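Local coordinates for protein 5-formyl-3-hydroxy-2-methylpyridine 4-carboxylate 5-dehydrogenase (Mesorhizobium japonicum MAFF 303099, PDB 4OM8) that oxidises 5-formyl-3-hydroxy-2-methylpyridine-4-carboxylate with NAD+ in vitamin B6 degradation and can also reduce it with NADH to 4-pyridoxic acid, working as a homodimer, at residues T109-D114 / P130-G135; D114-P119 / G135-N140; M147-A152 / P183-N188. All blocks are in the same frame, centred on the assembly; numbering follows the deposited sequence. Where two conformers were deposited one is given.

Contact 1: residues T109-D114 / P130-G135; sequences TIVASD and PERMVG. With NAD (nicotinamide-adenine-dinucleotide), chain C.
The guanidinium of Arg132 meets the carbonyl of Thr109 at its edge: NH1 donates to Thr109 O at 2.8 Å, with the oxygen lying in the guanidinium plane and the nitrogen in the carbonyl plane, on a lone pair. Val111 CG2 approaches the same group obliquely. Arg132 reaches back to the carbonyl because CG sits between its backbone N and carbonyl carbon (chi1 46°) and the chain bends again at chi2, which lays CD against Thr109 O at 3.2 Å. Beyond this turn the strands 110-113 and 133-135 run parallel, their axes 30° apart. Both backbone polar atoms of Val111 are bonded to the neighbouring segment: N donates to Arg132 O at 2.9 Å, and O accepts from Val134 N at 3.1 Å; Ser113 N then continues the ladder to Val134 O. Val111 and Met133 share one face of the sheet, where CG1 of Val111 touches CE of Met133 at 3.5 Å and Leu123 of helix 120-123 also packs on Met133. Ala112 and Val134 lie on the other face; CG1 of Val134 is 3.9 Å from Ile110 CG2 and also meets Ala112 CB, with helix 158-170 covering Ile110 and Val134. The two strands are neighbours in the Rossmann sheet, joined through helix 120-123 in a beta-alpha-beta crossover, and Asp114 O, just past the end of strand 110-113, comes within 3.2 Å of NAD C6N. Gly106 O also accepts from Arg132 NH1 and Ser128 O from NE, while Asp102 is a long, weak ion partner of NH2. Three carbonyls thus gather on one buried guanidinium, which is likely to hold its plane fixed and tie the start of strand 110-113 to the loop entering strand 133-137.

Contact 2: residues D114-P119 / G135-N140; sequences DTSGIP and GMHWSN. With NAD (nicotinamide-adenine-dinucleotide), chain C.
Ser116 and His137 meet at the rim of the imidazole: OG lies near the ring plane, 2.9 Å from NE2, in a hydrogen bond that either partner could donate. Asp114 O stands in the same plane at another part of the edge, 3.4 Å from CD2, whereas Thr115 O approaches CD2 obliquely. CG of His137 stands anti to the backbone N (chi1 179°); NE2 lies 3.7 Å from NAD C5N. The two carboxylate oxygens of Asp114 are divided: OD1 is met nearly along its C-O bond by Trp138 N at 2.9 Å and lies at the edge of the indole near CD1, while OD2 is 3.2 Å from NAD O4D. These are the C-terminal ends of the parallel strands of the Rossmann sheet, where the loop after strand 110-113 and the segment 135-140 line the nicotinamide site. His137 is inferred to be important for catalysis; its ND1 bonds to Glu149. Within the loop, Thr115 OG1 accepts from Ile118 N in an ST motif and also bonds to Glu89, a residue that binds NAD+. On the nicotinamide ring, Trp138 O comes to 3.1 Å from C5N and Ser116 OG to 3.4 Å from C6N.

Contact 3: residues M147-A152 / P183-N188; sequences MIEVIA and PGFVEN
Glu149 sets CG anti to its carbonyl carbon (chi1 -65°) and continues extended through chi2 (177°), a course that carries its carboxylate from strand 147-151 to the backbone of Val186 and Glu187. There OE2 takes two amides: Glu187 N at 2.9 Å, in a nearly straight bond from above the carboxylate plane, and Val186 N on the syn side, closer to that plane. The other oxygen, OE1, accepts from a water at 2.8 Å; this water also donates to Gly184 O and accepts from Asn188 N, bridging the strand to the turn that opens helix 187-203. OE1 is bonded as well to His137 ND1. Beside the carboxylate, Ile151 lies against Phe185, the two side chains crossing at about a right angle. Ile151 CD1 sits over the centre of one face of the Phe185 ring, 3.6 Å above its plane, a CH-pi contact; Ile151 CG1 and CG2 lie nearest Phe185 CD1. On the far side of Glu149, Met147 CE reaches Glu187 OE2 at 3.5 Å, the two side chains sliding past each other in opposite directions; OE2 is hydrogen-bonded to Ser139 OG. An alanine in place of Glu149 would probably leave the amides of Val186 and Glu187 and the ND1 of His137 without their partner, and the imidazole freer to turn. The contact joins the sheet of the NAD-binding domain to the start of the C-terminal helical domain, and Trp218 of the second subunit packs on Met147. Glu187 OE1 lies 4.1 Å from Glu149 OE1, a proximity of like acids. With OE2 gripped by two amides and OE1 by a water and His137, the Glu149 carboxylate is likely to have little freedom to rotate; it thus spans from the turn before helix 187-203 to His137.

Contacts 1 and 2 both touch NAD and share strand 133-137, with Asp114 and Gly135 in common and centres 11 Å apart; the strand ladder runs on between them through Ser113 O and Met136 N at 2.9 Å. Contact 3 lies behind His137, joining the next strand, antiparallel to 133-137, to segment 183-188; here Gly135 N is 2.8 Å from Ile151 O. Contacts 2 and 3 are closest, with centres 7 Å apart: His137 ND1 is 2.7 Å from Glu149 OE1, and Ser139 OG 2.5 Å from Glu187 OE2, both probable hydrogen bonds. A chain of polar contacts therefore leads from the interdomain turn at 183-188 through Glu149 and His137 to Ser116 beside NAD.

Contact 1: residues T109-D114 / P130-G135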
loop_
_atom_site.group_PDB
_atom_site.type_symbol
_atom_site.label_atom_id
_atom_site.label_comp_id
_atom_site.label_asym_id
_atom_site.label_seq_id
_atom_site.Cartn_x
_atom_site.Cartn_y
_atom_site.Cartn_z
ATOM N N THR A 109 -23.257 17.065 -23.550
ATOM C CA THR A 109 -21.954 16.404 -23.535
ATOM C C THR A 109 -21.383 16.437 -22.116
ATOM O O THR A 109 -21.397 17.474 -21.481
ATOM C CB THR A 109 -20.990 17.094 -24.512
ATOM O OG1 THR A 109 -21.441 16.842 -25.849
ATOM C CG2 THR A 109 -19.574 16.568 -24.373
ATOM N N ILE A 110 -20.884 15.310 -21.614
ATOM C CA ILE A 110 -20.241 15.335 -20.311
ATOM C C ILE A 110 -18.808 15.835 -20.477
ATOM O O ILE A 110 -18.104 15.453 -21.413
ATOM C CB ILE A 110 -20.288 13.953 -19.631
ATOM C CG1 ILE A 110 -21.744 13.616 -19.307
ATOM C CG2 ILE A 110 -19.441 13.938 -18.356
ATOM C CD1 ILE A 110 -21.970 12.231 -18.781
ATOM N N VAL A 111 -18.397 16.728 -19.588
ATOM C CA VAL A 111 -17.020 17.190 -19.556
ATOM C C VAL A 111 -16.386 16.737 -18.249
ATOM O O VAL A 111 -16.807 17.147 -17.174
ATOM C CB VAL A 111 -16.929 18.712 -19.688
ATOM C CG1 VAL A 111 -15.478 19.152 -19.674
ATOM C CG2 VAL A 111 -17.591 19.144 -20.999
ATOM N N ALA A 112 -15.391 15.858 -18.349
ATOM C CA ALA A 112 -14.718 15.328 -17.176
ATOM C C ALA A 112 -13.326 15.903 -17.065
ATOM O O ALA A 112 -12.667 16.097 -18.080
ATOM C CB ALA A 112 -14.643 13.810 -17.257
ATOM N N SER A 113 -12.884 16.195 -15.849
ATOM C CA SER A 113 -11.497 16.582 -15.627
ATOM C C SER A 113 -10.720 15.458 -14.973
ATOM O O SER A 113 -11.219 14.816 -14.047
ATOM C CB SER A 113 -11.406 17.823 -14.741
ATOM O OG SER A 113 -10.041 18.170 -14.527
ATOM N N ASP A 114 -9.478 15.273 -15.427
ATOM C CA ASP A 114 -8.536 14.334 -14.818
ATOM C C ASP A 114 -7.778 14.973 -13.649
ATOM O O ASP A 114 -6.860 14.353 -13.109
ATOM C CB ASP A 114 -7.548 13.840 -15.888
ATOM C CG ASP A 114 -6.770 12.591 -15.477
ATOM O OD1 ASP A 114 -7.263 11.791 -14.669
ATOM O OD2 ASP A 114 -5.678 12.388 -16.047
ATOM N N PRO A 130 -22.993 23.377 -15.770
ATOM C CA PRO A 130 -21.981 22.772 -14.896
ATOM C C PRO A 130 -22.424 21.417 -14.373
ATOM O O PRO A 130 -21.591 20.663 -13.851
ATOM C CB PRO A 130 -21.845 23.785 -13.752
ATOM C CG PRO A 130 -23.151 24.557 -13.774
ATOM C CD PRO A 130 -23.548 24.620 -15.209
ATOM N N GLU A 131 -23.711 21.098 -14.517
ATOM C CA GLU A 131 -24.223 19.829 -14.031
ATOM C C GLU A 131 -23.667 18.637 -14.801
ATOM O O GLU A 131 -23.693 17.515 -14.281
ATOM C CB GLU A 131 -25.752 19.793 -14.079
ATOM C CG GLU A 131 -26.417 20.985 -13.429
ATOM C CD GLU A 131 -26.556 22.156 -14.386
ATOM O OE1 GLU A 131 -26.169 22.023 -15.566
ATOM O OE2 GLU A 131 -27.084 23.190 -13.963
ATOM N N ARG A 132 -23.167 18.859 -16.021
ATOM C CA ARG A 132 -22.578 17.774 -16.807
ATOM C C ARG A 132 -21.047 17.780 -16.721
ATOM O O ARG A 132 -20.369 17.102 -17.513
ATOM C CB ARG A 132 -23.031 17.830 -18.284
ATOM C CG ARG A 132 -22.988 19.198 -18.990
ATOM C CD ARG A 132 -21.561 19.749 -19.227
ATOM N NE ARG A 132 -21.649 21.075 -19.846
ATOM C CZ ARG A 132 -21.706 21.279 -21.160
ATOM N NH1 ARG A 132 -21.646 20.252 -22.002
ATOM N NH2 ARG A 132 -21.820 22.520 -21.636
ATOM N N MET A 133 -20.503 18.538 -15.772
ATOM C CA MET A 133 -19.063 18.484 -15.514
ATOM C C MET A 133 -18.791 17.716 -14.231
ATOM O O MET A 133 -19.494 17.867 -13.239
ATOM C CB MET A 133 -18.435 19.870 -15.425
ATOM C CG MET A 133 -16.986 19.803 -14.934
ATOM S SD MET A 133 -16.051 21.313 -15.133
ATOM C CE MET A 133 -15.745 21.300 -16.892
ATOM N N VAL A 134 -17.759 16.879 -14.273
ATOM C CA VAL A 134 -17.485 15.919 -13.215
ATOM C C VAL A 134 -15.999 15.618 -13.178
ATOM O O VAL A 134 -15.295 15.820 -14.176
ATOM C CB VAL A 134 -18.299 14.616 -13.469
ATOM C CG1 VAL A 134 -17.845 13.927 -14.760
ATOM C CG2 VAL A 134 -18.240 13.653 -12.292
ATOM N N GLY A 135 -15.512 15.144 -12.038
ATOM C CA GLY A 135 -14.159 14.628 -11.982
ATOM C C GLY A 135 -14.112 13.175 -12.406
ATOM O O GLY A 135 -14.949 12.374 -11.994
HETATM P PA NAD C . 1.513 16.584 -18.457
HETATM O O1A NAD C . 2.190 17.890 -18.076
HETATM O O2A NAD C . 2.337 15.321 -18.655
HETATM O O5B NAD C . 0.676 16.846 -19.806
HETATM C C5B NAD C . -0.118 18.019 -19.993
HETATM C C4B NAD C . -0.374 18.169 -21.485
HETATM O O4B NAD C . -1.349 19.190 -21.701
HETATM C C3B NAD C . 0.898 18.584 -22.225
HETATM O O3B NAD C . 1.184 17.656 -23.279
HETATM C C2B NAD C . 0.569 19.973 -22.757
HETATM O O2B NAD C . 1.187 20.293 -24.013
HETATM C C1B NAD C . -0.940 19.903 -22.877
HETATM N N9A NAD C . -1.647 21.195 -22.916
HETATM C C8A NAD C . -1.335 22.333 -22.272
HETATM N N7A NAD C . -2.248 23.299 -22.542
HETATM C C5A NAD C . -3.167 22.774 -23.368
HETATM C C6A NAD C . -4.392 23.241 -24.041
HETATM N N6A NAD C . -4.846 24.508 -23.880
HETATM N N1A NAD C . -5.049 22.360 -24.827
HETATM C C2A NAD C . -4.616 21.099 -25.004
HETATM N N3A NAD C . -3.509 20.609 -24.423
HETATM C C4A NAD C . -2.760 21.390 -23.615
HETATM O O3 NAD C . 0.313 16.369 -17.403
HETATM P PN NAD C . -0.269 14.963 -16.877
HETATM O O1N NAD C . 0.677 14.381 -15.844
HETATM O O2N NAD C . -0.723 14.082 -18.019
HETATM O O5D NAD C . -1.575 15.451 -16.087
HETATM C C5D NAD C . -2.682 16.062 -16.762
HETATM C C4D NAD C . -3.800 16.244 -15.742
HETATM O O4D NAD C . -4.063 14.972 -15.159
HETATM C C3D NAD C . -3.404 17.158 -14.593
HETATM O O3D NAD C . -4.599 17.790 -14.127
HETATM C C2D NAD C . -2.915 16.208 -13.517
HETATM O O2D NAD C . -3.118 16.731 -12.201
HETATM C C1D NAD C . -3.810 15.002 -13.748
HETATM N N1N NAD C . -3.243 13.714 -13.320
HETATM C C2N NAD C . -1.921 13.450 -13.366
HETATM C C3N NAD C . -1.445 12.199 -12.966
HETATM C C7N NAD C . 0.021 11.850 -12.956
HETATM O O7N NAD C . 0.816 12.383 -13.717
HETATM N N7N NAD C . 0.418 10.946 -12.063
HETATM C C4N NAD C . -2.340 11.230 -12.527
HETATM C C5N NAD C . -3.695 11.528 -12.504
HETATM C C6N NAD C . -4.119 12.783 -12.918
#

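Contact 2: residues D114-P119 / G135-N140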
loop_
_atom_site.group_PDB
_atom_site.type_symbol
_atom_site.label_atom_id
_atom_site.label_comp_id
_atom_site.label_asym_id
_atom_site.label_seq_id
_atom_site.Cartn_x
_atom_site.Cartn_y
_atom_site.Cartn_z
ATOM N N ASP A 114 -9.478 15.273 -15.427
ATOM C CA ASP A 114 -8.536 14.334 -14.818
ATOM C C ASP A 114 -7.778 14.973 -13.649
ATOM O O ASP A 114 -6.860 14.353 -13.109
ATOM C CB ASP A 114 -7.548 13.840 -15.888
ATOM C CG ASP A 114 -6.770 12.591 -15.477
ATOM O OD1 ASP A 114 -7.263 11.791 -14.669
ATOM O OD2 ASP A 114 -5.678 12.388 -16.047
ATOM N N THR A 115 -8.169 16.184 -13.241
ATOM C CA THR A 115 -7.450 16.902 -12.184
ATOM C C THR A 115 -7.257 16.058 -10.922
ATOM O O THR A 115 -8.126 15.282 -10.528
ATOM C CB THR A 115 -8.166 18.210 -11.791
ATOM O OG1 THR A 115 -7.355 18.922 -10.838
ATOM C CG2 THR A 115 -9.534 17.918 -11.167
ATOM N N SER A 116 -6.101 16.223 -10.291
ATOM C CA SER A 116 -5.865 15.604 -8.992
ATOM C C SER A 116 -6.234 16.529 -7.829
ATOM O O SER A 116 -6.727 16.070 -6.801
ATOM C CB SER A 116 -4.400 15.180 -8.876
ATOM O OG SER A 116 -4.090 14.157 -9.807
ATOM N N GLY A 117 -5.992 17.825 -7.980
ATOM C CA GLY A 117 -6.048 18.711 -6.829
ATOM C C GLY A 117 -6.902 19.955 -6.914
ATOM O O GLY A 117 -6.970 20.718 -5.955
ATOM N N ILE A 118 -7.545 20.177 -8.057
ATOM C CA ILE A 118 -8.431 21.323 -8.186
ATOM C C ILE A 118 -9.870 20.867 -7.963
ATOM O O ILE A 118 -10.323 19.921 -8.600
ATOM C CB ILE A 118 -8.273 21.983 -9.560
ATOM C CG1 ILE A 118 -6.797 22.359 -9.779
ATOM C CG2 ILE A 118 -9.184 23.205 -9.670
ATOM C CD1 ILE A 118 -6.460 22.794 -11.187
ATOM N N PRO A 119 -10.597 21.531 -7.049
ATOM C CA PRO A 119 -11.965 21.085 -6.767
ATOM C C PRO A 119 -12.843 21.109 -8.006
ATOM O O PRO A 119 -12.780 22.056 -8.800
ATOM C CB PRO A 119 -12.475 22.098 -5.734
ATOM C CG PRO A 119 -11.259 22.713 -5.156
ATOM C CD PRO A 119 -10.196 22.674 -6.209
ATOM N N GLY A 135 -15.512 15.144 -12.038
ATOM C CA GLY A 135 -14.159 14.628 -11.982
ATOM C C GLY A 135 -14.112 13.175 -12.406
ATOM O O GLY A 135 -14.949 12.374 -11.994
ATOM N N MET A 136 -13.157 12.847 -13.275
ATOM C CA MET A 136 -12.878 11.468 -13.659
ATOM C C MET A 136 -11.376 11.306 -13.503
ATOM O O MET A 136 -10.603 11.625 -14.409
ATOM C CB MET A 136 -13.331 11.184 -15.093
ATOM C CG MET A 136 -13.187 9.743 -15.533
ATOM S SD MET A 136 -13.429 9.639 -17.319
ATOM C CE MET A 136 -13.642 7.864 -17.523
ATOM N N HIS A 137 -10.966 10.836 -12.328
ATOM C CA HIS A 137 -9.572 10.913 -11.938
ATOM C C HIS A 137 -8.893 9.559 -12.102
ATOM O O HIS A 137 -9.121 8.639 -11.324
ATOM C CB HIS A 137 -9.463 11.409 -10.499
ATOM C CG HIS A 137 -8.060 11.488 -9.999
ATOM N ND1 HIS A 137 -7.605 10.702 -8.965
ATOM C CD2 HIS A 137 -7.011 12.250 -10.391
ATOM C CE1 HIS A 137 -6.334 10.980 -8.735
ATOM N NE2 HIS A 137 -5.949 11.920 -9.581
ATOM N N TRP A 138 -8.088 9.457 -13.152
ATOM C CA TRP A 138 -7.330 8.259 -13.458
ATOM C C TRP A 138 -6.050 8.222 -12.645
ATOM O O TRP A 138 -5.699 9.196 -11.976
ATOM C CB TRP A 138 -6.993 8.218 -14.944
ATOM C CG TRP A 138 -8.173 8.167 -15.879
ATOM C CD1 TRP A 138 -9.152 9.117 -16.046
ATOM C CD2 TRP A 138 -8.461 7.125 -16.810
ATOM N NE1 TRP A 138 -10.043 8.713 -17.020
ATOM C CE2 TRP A 138 -9.641 7.491 -17.501
ATOM C CE3 TRP A 138 -7.840 5.908 -17.124
ATOM C CZ2 TRP A 138 -10.203 6.685 -18.490
ATOM C CZ3 TRP A 138 -8.408 5.102 -18.101
ATOM C CH2 TRP A 138 -9.576 5.497 -18.775
ATOM N N SER A 139 -5.352 7.092 -12.701
ATOM C CA SER A 139 -4.058 6.958 -12.031
ATOM C C SER A 139 -2.969 6.551 -13.020
ATOM O O SER A 139 -3.252 5.924 -14.037
ATOM C CB SER A 139 -4.145 5.935 -10.891
ATOM O OG SER A 139 -4.967 6.404 -9.825
ATOM N N ASN A 140 -1.724 6.916 -12.724
ATOM C CA ASN A 140 -0.614 6.622 -13.627
ATOM C C ASN A 140 -0.018 5.251 -13.337
ATOM O O ASN A 140 0.305 4.969 -12.191
ATOM C CB ASN A 140 0.456 7.703 -13.487
ATOM C CG ASN A 140 1.595 7.528 -14.469
ATOM O OD1 ASN A 140 1.389 7.173 -15.627
ATOM N ND2 ASN A 140 2.810 7.816 -14.013
HETATM P PA NAD C . 1.513 16.584 -18.457
HETATM O O1A NAD C . 2.190 17.890 -18.076
HETATM O O2A NAD C . 2.337 15.321 -18.655
HETATM O O5B NAD C . 0.676 16.846 -19.806
HETATM C C5B NAD C . -0.118 18.019 -19.993
HETATM C C4B NAD C . -0.374 18.169 -21.485
HETATM O O4B NAD C . -1.349 19.190 -21.701
HETATM C C3B NAD C . 0.898 18.584 -22.225
HETATM O O3B NAD C . 1.184 17.656 -23.279
HETATM C C2B NAD C . 0.569 19.973 -22.757
HETATM O O2B NAD C . 1.187 20.293 -24.013
HETATM C C1B NAD C . -0.940 19.903 -22.877
HETATM N N9A NAD C . -1.647 21.195 -22.916
HETATM C C8A NAD C . -1.335 22.333 -22.272
HETATM N N7A NAD C . -2.248 23.299 -22.542
HETATM C C5A NAD C . -3.167 22.774 -23.368
HETATM C C6A NAD C . -4.392 23.241 -24.041
HETATM N N6A NAD C . -4.846 24.508 -23.880
HETATM N N1A NAD C . -5.049 22.360 -24.827
HETATM C C2A NAD C . -4.616 21.099 -25.004
HETATM N N3A NAD C . -3.509 20.609 -24.423
HETATM C C4A NAD C . -2.760 21.390 -23.615
HETATM O O3 NAD C . 0.313 16.369 -17.403
HETATM P PN NAD C . -0.269 14.963 -16.877
HETATM O O1N NAD C . 0.677 14.381 -15.844
HETATM O O2N NAD C . -0.723 14.082 -18.019
HETATM O O5D NAD C . -1.575 15.451 -16.087
HETATM C C5D NAD C . -2.682 16.062 -16.762
HETATM C C4D NAD C . -3.800 16.244 -15.742
HETATM O O4D NAD C . -4.063 14.972 -15.159
HETATM C C3D NAD C . -3.404 17.158 -14.593
HETATM O O3D NAD C . -4.599 17.790 -14.127
HETATM C C2D NAD C . -2.915 16.208 -13.517
HETATM O O2D NAD C . -3.118 16.731 -12.201
HETATM C C1D NAD C . -3.810 15.002 -13.748
HETATM N N1N NAD C . -3.243 13.714 -13.320
HETATM C C2N NAD C . -1.921 13.450 -13.366
HETATM C C3N NAD C . -1.445 12.199 -12.966
HETATM C C7N NAD C . 0.021 11.850 -12.956
HETATM O O7N NAD C . 0.816 12.383 -13.717
HETATM N N7N NAD C . 0.418 10.946 -12.063
HETATM C C4N NAD C . -2.340 11.230 -12.527
HETATM C C5N NAD C . -3.695 11.528 -12.504
HETATM C C6N NAD C . -4.119 12.783 -12.918
#

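Contact 3: residues M147-A152 / P183-N188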
loop_
_atom_site.group_PDB
_atom_site.type_symbol
_atom_site.label_atom_id
_atom_site.label_comp_id
_atom_site.label_asym_id
_atom_site.label_seq_id
_atom_site.Cartn_x
_atom_site.Cartn_y
_atom_site.Cartn_z
ATOM N N MET A 147 -8.462 1.338 -11.568
ATOM C CA MET A 147 -9.389 2.074 -10.725
ATOM C C MET A 147 -9.429 3.541 -11.113
ATOM O O MET A 147 -8.386 4.168 -11.299
ATOM C CB MET A 147 -8.969 1.903 -9.259
ATOM C CG MET A 147 -9.880 2.572 -8.223
ATOM S SD MET A 147 -9.618 4.346 -8.006
ATOM C CE MET A 147 -7.880 4.460 -7.574
ATOM N N ILE A 148 -10.643 4.074 -11.237
ATOM C CA ILE A 148 -10.881 5.476 -11.562
ATOM C C ILE A 148 -11.850 6.078 -10.567
ATOM O O ILE A 148 -12.889 5.482 -10.284
ATOM C CB ILE A 148 -11.459 5.617 -12.998
ATOM C CG1 ILE A 148 -10.467 5.065 -14.026
ATOM C CG2 ILE A 148 -11.769 7.067 -13.313
ATOM C CD1 ILE A 148 -11.064 4.890 -15.426
ATOM N N GLU A 149 -11.501 7.250 -10.033
ATOM C CA GLU A 149 -12.400 7.979 -9.137
ATOM C C GLU A 149 -13.376 8.848 -9.922
ATOM O O GLU A 149 -12.975 9.533 -10.863
ATOM C CB GLU A 149 -11.608 8.862 -8.174
ATOM C CG GLU A 149 -10.720 8.089 -7.189
ATOM C CD GLU A 149 -9.919 9.030 -6.335
ATOM O OE1 GLU A 149 -9.061 9.741 -6.896
ATOM O OE2 GLU A 149 -10.161 9.059 -5.113
ATOM N N VAL A 150 -14.642 8.833 -9.520
ATOM C CA VAL A 150 -15.667 9.680 -10.128
ATOM C C VAL A 150 -16.152 10.663 -9.066
ATOM O O VAL A 150 -16.642 10.234 -8.013
ATOM C CB VAL A 150 -16.837 8.842 -10.661
ATOM C CG1 VAL A 150 -17.818 9.739 -11.399
ATOM C CG2 VAL A 150 -16.323 7.745 -11.602
ATOM N N ILE A 151 -15.983 11.961 -9.312
ATOM C CA ILE A 151 -16.240 12.965 -8.278
ATOM C C ILE A 151 -17.174 14.086 -8.700
ATOM O O ILE A 151 -16.825 14.924 -9.525
ATOM C CB ILE A 151 -14.934 13.627 -7.793
ATOM C CG1 ILE A 151 -13.837 12.577 -7.567
ATOM C CG2 ILE A 151 -15.190 14.445 -6.526
ATOM C CD1 ILE A 151 -12.791 12.498 -8.689
ATOM N N ALA A 152 -18.340 14.145 -8.071
ATOM C CA ALA A 152 -19.224 15.275 -8.296
ATOM C C ALA A 152 -18.717 16.549 -7.637
ATOM O O ALA A 152 -18.262 16.540 -6.489
ATOM C CB ALA A 152 -20.605 14.957 -7.779
ATOM N N PRO A 183 -10.489 17.964 -0.843
ATOM C CA PRO A 183 -9.153 18.081 -1.440
ATOM C C PRO A 183 -8.469 16.724 -1.566
ATOM O O PRO A 183 -8.357 16.011 -0.570
ATOM C CB PRO A 183 -8.408 18.997 -0.457
ATOM C CG PRO A 183 -9.495 19.835 0.169
ATOM C CD PRO A 183 -10.686 18.903 0.281
ATOM N N GLY A 184 -8.023 16.369 -2.767
ATOM C CA GLY A 184 -7.347 15.099 -2.964
ATOM C C GLY A 184 -8.288 13.917 -3.116
ATOM O O GLY A 184 -7.825 12.784 -3.185
ATOM N N PHE A 185 -9.598 14.176 -3.170
ATOM C CA PHE A 185 -10.619 13.128 -3.315
ATOM C C PHE A 185 -10.358 12.006 -2.294
ATOM O O PHE A 185 -10.289 12.295 -1.101
ATOM C CB PHE A 185 -10.655 12.635 -4.764
ATOM C CG PHE A 185 -10.706 13.759 -5.770
ATOM C CD1 PHE A 185 -11.584 14.822 -5.603
ATOM C CD2 PHE A 185 -9.862 13.762 -6.869
ATOM C CE1 PHE A 185 -11.628 15.857 -6.515
ATOM C CE2 PHE A 185 -9.887 14.796 -7.779
ATOM C CZ PHE A 185 -10.781 15.843 -7.614
ATOM N N VAL A 186 -10.216 10.749 -2.711
ATOM C CA VAL A 186 -9.908 9.699 -1.730
ATOM C C VAL A 186 -8.493 9.161 -1.888
ATOM O O VAL A 186 -7.727 9.122 -0.908
ATOM C CB VAL A 186 -10.918 8.530 -1.812
ATOM C CG1 VAL A 186 -10.440 7.331 -0.976
ATOM C CG2 VAL A 186 -12.282 9.027 -1.334
ATOM N N GLU A 187 -8.141 8.763 -3.111
ATOM C CA GLU A 187 -6.862 8.088 -3.367
ATOM C C GLU A 187 -5.681 8.913 -2.868
ATOM O O GLU A 187 -4.855 8.442 -2.073
ATOM C CB GLU A 187 -6.701 7.799 -4.863
ATOM C CG GLU A 187 -5.400 7.140 -5.221
ATOM C CD GLU A 187 -5.160 7.169 -6.714
ATOM O OE1 GLU A 187 -5.286 8.258 -7.310
ATOM O OE2 GLU A 187 -4.860 6.109 -7.297
ATOM N N ASN A 188 -5.579 10.153 -3.322
ATOM C CA ASN A 188 -4.398 10.912 -2.955
ATOM C C ASN A 188 -4.452 11.390 -1.506
ATOM O O ASN A 188 -3.408 11.661 -0.925
ATOM C CB ASN A 188 -4.180 12.070 -3.927
ATOM C CG ASN A 188 -3.432 11.609 -5.166
ATOM O OD1 ASN A 188 -2.534 10.775 -5.059
ATOM N ND2 ASN A 188 -3.818 12.111 -6.344
HETATM O O HOH W 1 -7.355 11.274 -5.373
#